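Long-range contacts in proline iminopeptidase-related protein (Thermus thermophilus, PDB 2YYS), which is of unknown function but is probably a peptidase with an alpha/beta-hydrolase fold: residues P132-R137 / G204-D209; P212-E217 / A240-A245. All blocks are in the same frame, centred on the assembly; numbering follows the deposited sequence.

Contact 1: residues P132-R137 / G204-D209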
# COMPACT_ATOMS: atom_id res chain seq x y z
N PRO A 132 -9.54 -1.93 13.07
CA PRO A 132 -10.62 -1.47 13.94
C PRO A 132 -10.86 0.03 13.85
O PRO A 132 -12.00 0.43 13.86
CB PRO A 132 -10.14 -1.87 15.35
CG PRO A 132 -9.34 -3.12 15.09
CD PRO A 132 -8.60 -2.80 13.78
N TRP A 133 -9.81 0.83 13.76
CA TRP A 133 -9.95 2.28 13.59
C TRP A 133 -10.65 2.61 12.26
O TRP A 133 -11.56 3.42 12.22
CB TRP A 133 -8.57 2.97 13.64
CG TRP A 133 -8.63 4.44 13.42
CD1 TRP A 133 -8.95 5.41 14.34
CD2 TRP A 133 -8.39 5.14 12.18
NE1 TRP A 133 -8.92 6.65 13.76
CE2 TRP A 133 -8.58 6.52 12.43
CE3 TRP A 133 -8.02 4.73 10.89
CZ2 TRP A 133 -8.42 7.49 11.44
CZ3 TRP A 133 -7.86 5.69 9.90
CH2 TRP A 133 -8.06 7.06 10.18
N LEU A 134 -10.22 1.96 11.18
CA LEU A 134 -10.84 2.17 9.87
C LEU A 134 -12.31 1.80 9.87
O LEU A 134 -13.13 2.47 9.25
CB LEU A 134 -10.09 1.39 8.79
CG LEU A 134 -10.55 1.52 7.34
CD1 LEU A 134 -10.69 2.98 6.90
CD2 LEU A 134 -9.60 0.78 6.40
N ALA A 135 -12.64 0.73 10.59
CA ALA A 135 -14.03 0.27 10.69
C ALA A 135 -14.89 1.29 11.44
O ALA A 135 -16.02 1.56 11.07
CB ALA A 135 -14.10 -1.10 11.36
N ALA A 136 -14.34 1.85 12.51
CA ALA A 136 -14.98 2.95 13.22
C ALA A 136 -15.23 4.13 12.27
O ALA A 136 -16.29 4.72 12.32
CB ALA A 136 -14.13 3.39 14.41
N ARG A 137 -14.27 4.44 11.40
CA ARG A 137 -14.41 5.55 10.45
C ARG A 137 -15.49 5.31 9.40
O ARG A 137 -16.18 6.24 9.01
CB ARG A 137 -13.10 5.89 9.75
CG ARG A 137 -11.94 6.19 10.67
CD ARG A 137 -11.95 7.57 11.28
NE ARG A 137 -12.96 7.77 12.31
CZ ARG A 137 -12.96 7.21 13.52
NH1 ARG A 137 -12.02 6.34 13.87
NH2 ARG A 137 -13.92 7.52 14.39
N GLY A 204 -9.96 -12.69 9.55
CA GLY A 204 -10.00 -11.71 10.64
C GLY A 204 -9.24 -10.40 10.42
O GLY A 204 -8.77 -9.78 11.38
N LEU A 205 -9.13 -9.95 9.16
CA LEU A 205 -8.37 -8.75 8.84
C LEU A 205 -8.90 -7.50 9.55
O LEU A 205 -8.12 -6.67 9.98
CB LEU A 205 -8.38 -8.47 7.33
CG LEU A 205 -7.60 -7.22 6.87
CD1 LEU A 205 -6.11 -7.40 7.09
CD2 LEU A 205 -7.86 -6.91 5.42
N TRP A 206 -10.21 -7.39 9.66
CA TRP A 206 -10.81 -6.23 10.33
C TRP A 206 -10.57 -6.15 11.84
O TRP A 206 -10.80 -5.10 12.43
CB TRP A 206 -12.29 -6.14 9.98
CG TRP A 206 -12.42 -5.69 8.59
CD1 TRP A 206 -12.57 -6.48 7.49
CD2 TRP A 206 -12.34 -4.35 8.12
NE1 TRP A 206 -12.61 -5.71 6.35
CE2 TRP A 206 -12.46 -4.39 6.71
CE3 TRP A 206 -12.17 -3.11 8.74
CZ2 TRP A 206 -12.44 -3.24 5.92
CZ3 TRP A 206 -12.15 -1.97 7.95
CH2 TRP A 206 -12.28 -2.04 6.55
N ARG A 207 -10.09 -7.23 12.45
CA ARG A 207 -9.63 -7.20 13.84
C ARG A 207 -8.16 -6.81 13.96
O ARG A 207 -7.68 -6.57 15.06
CB ARG A 207 -9.86 -8.56 14.52
CG ARG A 207 -11.33 -8.96 14.58
CD ARG A 207 -11.60 -10.21 15.43
NE ARG A 207 -10.79 -11.35 15.01
CZ ARG A 207 -11.15 -12.28 14.10
NH1 ARG A 207 -12.32 -12.22 13.47
NH2 ARG A 207 -10.31 -13.27 13.81
N LEU A 208 -7.43 -6.74 12.85
CA LEU A 208 -5.99 -6.52 12.92
C LEU A 208 -5.66 -5.07 13.26
O LEU A 208 -5.93 -4.15 12.49
CB LEU A 208 -5.30 -6.91 11.61
CG LEU A 208 -3.80 -6.57 11.56
CD1 LEU A 208 -3.01 -7.35 12.63
CD2 LEU A 208 -3.24 -6.83 10.17
N ASP A 209 -5.06 -4.88 14.43
CA ASP A 209 -4.43 -3.63 14.79
C ASP A 209 -2.93 -3.84 14.92
O ASP A 209 -2.45 -4.32 15.94
CB ASP A 209 -5.00 -3.08 16.09
CG ASP A 209 -4.38 -1.77 16.50
OD1 ASP A 209 -3.74 -1.11 15.65
OD2 ASP A 209 -4.47 -1.32 17.66
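Trp206 and Pro132 carry this contact, and no hydrogen bond crosses it. The six-membered ring of Trp206 lies with its rim against helix 131-141: CZ3 comes 3.9 Å from CG of Leu134, which sits at the ring edge, close to its plane. Beside it, CE3 meets CB of Ala135 at 3.8 Å. With CG anti to the carbonyl carbon (chi1 -72°), the indole crosses the side of the helix obliquely. Pro132 instead turns its ring into backbone oxygens, the CH2 group at CD lying 3.3 Å from Leu208 O and 3.5 Å from Trp206 O. Pro132 N, also near Trp206 O, has no hydrogen to share. An alanine in place of Trp206 would lack the ring that meets Leu134 and Ala135 and would probably loosen the packing of the turn on the helix.

The 3-10 turn 205-207 positions the indole, with Arg207 N bonded to Gly204 O. Gly204, at positive phi, ends helix 195-202 in a Schellman motif. Further out, Arg207 forms a salt bridge with Glu151, and Phe131 meets the Trp206 ring edge-to-face. The contact thus joins helix 131-141 to the turn after helix 195-202, with helix 150-160 touching Pro132, Ala135 and Trp206.

Contact 2: residues P212-E217 / A240-A245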
# COMPACT_ATOMS: atom_id res chain seq x y z
N PRO A 212 0.66 -1.90 17.90
CA PRO A 212 1.62 -2.24 18.97
C PRO A 212 2.98 -2.73 18.46
O PRO A 212 3.95 -2.69 19.20
CB PRO A 212 0.91 -3.36 19.76
CG PRO A 212 -0.51 -3.33 19.33
CD PRO A 212 -0.52 -2.78 17.92
N TYR A 213 3.04 -3.18 17.21
CA TYR A 213 4.26 -3.70 16.63
C TYR A 213 5.13 -2.60 16.03
O TYR A 213 6.27 -2.84 15.65
CB TYR A 213 3.93 -4.81 15.62
CG TYR A 213 2.99 -5.85 16.24
CD1 TYR A 213 3.41 -6.65 17.31
CD2 TYR A 213 1.67 -5.99 15.80
CE1 TYR A 213 2.55 -7.59 17.91
CE2 TYR A 213 0.80 -6.93 16.40
CZ TYR A 213 1.25 -7.72 17.45
OH TYR A 213 0.40 -8.64 18.05
N LEU A 214 4.60 -1.37 15.99
CA LEU A 214 5.36 -0.21 15.54
C LEU A 214 6.33 0.30 16.62
O LEU A 214 5.91 0.75 17.69
CB LEU A 214 4.41 0.93 15.18
CG LEU A 214 3.31 0.65 14.17
CD1 LEU A 214 2.36 1.85 14.13
CD2 LEU A 214 3.90 0.34 12.80
N THR A 215 7.62 0.22 16.33
CA THR A 215 8.65 0.76 17.22
C THR A 215 9.68 1.52 16.38
O THR A 215 9.69 1.38 15.15
CB THR A 215 9.35 -0.37 18.00
OG1 THR A 215 9.98 -1.26 17.08
CG2 THR A 215 8.35 -1.26 18.74
N PRO A 216 10.54 2.32 17.02
CA PRO A 216 11.50 3.14 16.27
C PRO A 216 12.36 2.35 15.31
O PRO A 216 12.93 1.32 15.64
CB PRO A 216 12.31 3.82 17.38
CG PRO A 216 11.33 3.92 18.51
CD PRO A 216 10.62 2.58 18.47
N GLU A 217 12.41 2.83 14.07
CA GLU A 217 13.13 2.17 13.00
C GLU A 217 14.39 2.96 12.68
O GLU A 217 14.34 4.15 12.33
CB GLU A 217 12.24 2.06 11.75
CG GLU A 217 12.93 1.44 10.54
CD GLU A 217 13.57 0.11 10.85
OE1 GLU A 217 12.84 -0.83 11.19
OE2 GLU A 217 14.82 -0.00 10.79
N ALA A 240 3.66 7.46 12.31
CA ALA A 240 4.90 8.19 12.18
C ALA A 240 5.58 8.38 13.53
O ALA A 240 6.79 8.26 13.63
CB ALA A 240 4.65 9.53 11.53
N SER A 241 4.81 8.67 14.56
CA SER A 241 5.41 8.98 15.86
C SER A 241 5.98 7.71 16.53
O SER A 241 7.06 7.74 17.10
CB SER A 241 4.42 9.76 16.74
OG SER A 241 3.81 8.92 17.69
N ARG A 242 5.32 6.57 16.37
CA ARG A 242 5.82 5.31 16.92
C ARG A 242 7.07 4.80 16.18
O ARG A 242 7.99 4.26 16.80
CB ARG A 242 4.71 4.26 16.94
CG ARG A 242 3.61 4.60 17.92
CD ARG A 242 2.25 4.02 17.60
NE ARG A 242 1.29 4.51 18.57
CZ ARG A 242 1.13 4.03 19.80
NH1 ARG A 242 1.85 3.00 20.23
NH2 ARG A 242 0.23 4.57 20.61
N LEU A 243 7.11 5.01 14.86
CA LEU A 243 8.24 4.62 14.03
C LEU A 243 9.38 5.64 14.08
O LEU A 243 10.50 5.34 13.67
CB LEU A 243 7.80 4.45 12.57
CG LEU A 243 6.82 3.32 12.26
CD1 LEU A 243 6.32 3.44 10.83
CD2 LEU A 243 7.48 1.97 12.49
N ARG A 244 9.07 6.82 14.60
CA ARG A 244 9.95 7.98 14.59
C ARG A 244 10.36 8.31 13.16
O ARG A 244 11.51 8.52 12.87
CB ARG A 244 11.16 7.79 15.52
CG ARG A 244 10.75 7.78 16.98
CD ARG A 244 11.88 7.63 17.98
NE ARG A 244 11.32 7.45 19.32
CZ ARG A 244 12.01 7.28 20.43
NH1 ARG A 244 11.35 7.15 21.58
NH2 ARG A 244 13.33 7.22 20.42
N ALA A 245 9.36 8.32 12.28
CA ALA A 245 9.54 8.65 10.88
C ALA A 245 8.99 10.04 10.59
O ALA A 245 7.93 10.40 11.08
CB ALA A 245 8.80 7.64 10.05
O HOH W 1 3.35 1.05 18.92
O HOH W 2 12.15 5.68 11.29
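Two leucines and two arginines set the geometry here, as residues 214-217 run past the C-terminal turn of helix 236-243. Leu214 and Leu243 cross obliquely and meet tip to tip, CD2 of Leu214 lying 3.9 Å from CD2 of Leu243. In both, CG is anti to the carbonyl carbon. The Leu243 bond from CA to CB starts away from the loop, yet its CD2 also reaches Thr215 O. Both leucines rest on Leu110 of helix 105-115, so this is the buried side of the contact.

Arg242 crosses Leu214 at about a right angle, the two CB atoms 3.8 Å apart. Its extended chain carries the guanidinium beyond the leucine, where NH1 donates in plane to a water (2.8 Å from NH1 to its oxygen) that in turn donates to Leu214 O. NE is taken by a salt bridge to Glu238.

Arg244 lies alongside Pro216, both pointing the same way. Pro216 CG sits over one face of the guanidinium, off toward its rim and 3.6 Å from Arg244 NE: apolar packing on a flat charged group.

Between these side chains the backbones meet directly. Glu217 N donates to Leu243 O over 3.2 Å, nearly straight at 167°, approaching from above the carbonyl plane. The CA-H of Pro216 points at the same oxygen. A second water lies within hydrogen-bonding distance of both this oxygen and Glu217 O, though it has more acceptors in reach than protons.

Leu243 O is available because the helix ends here: Arg244, at positive phi (56°), is the C' residue of a Schellman motif, with Ala245 N bonded to Ala240 O and a weaker bond from Arg244 N to Ser241 O. It is a helix C-terminus clasped by the loop leading into strand 221-226, in a beta-alpha-beta unit of the alpha/beta-hydrolase fold.

The two contacts follow one another along the chain: 132-137 / 204-209 closes before 212-217 / 240-245 opens. Their centres are 19 Å apart. Both draw on the long connection between helix 195-202 and strand 221-226, whose earlier part packs on helix 131-141 and whose later part packs on the end of helix 236-243. Apart from this adjoining sequence they do not touch. Both segments of contact 1 lie in the largely helical excursion between neighbouring strands 119-125 and 221-226, while contact 2 joins its last part to helix 236-243, which connects strands 221-226 and 247-250. Together they place the two parts of the connection against different helices as the chain returns to the alpha/beta-hydrolase core.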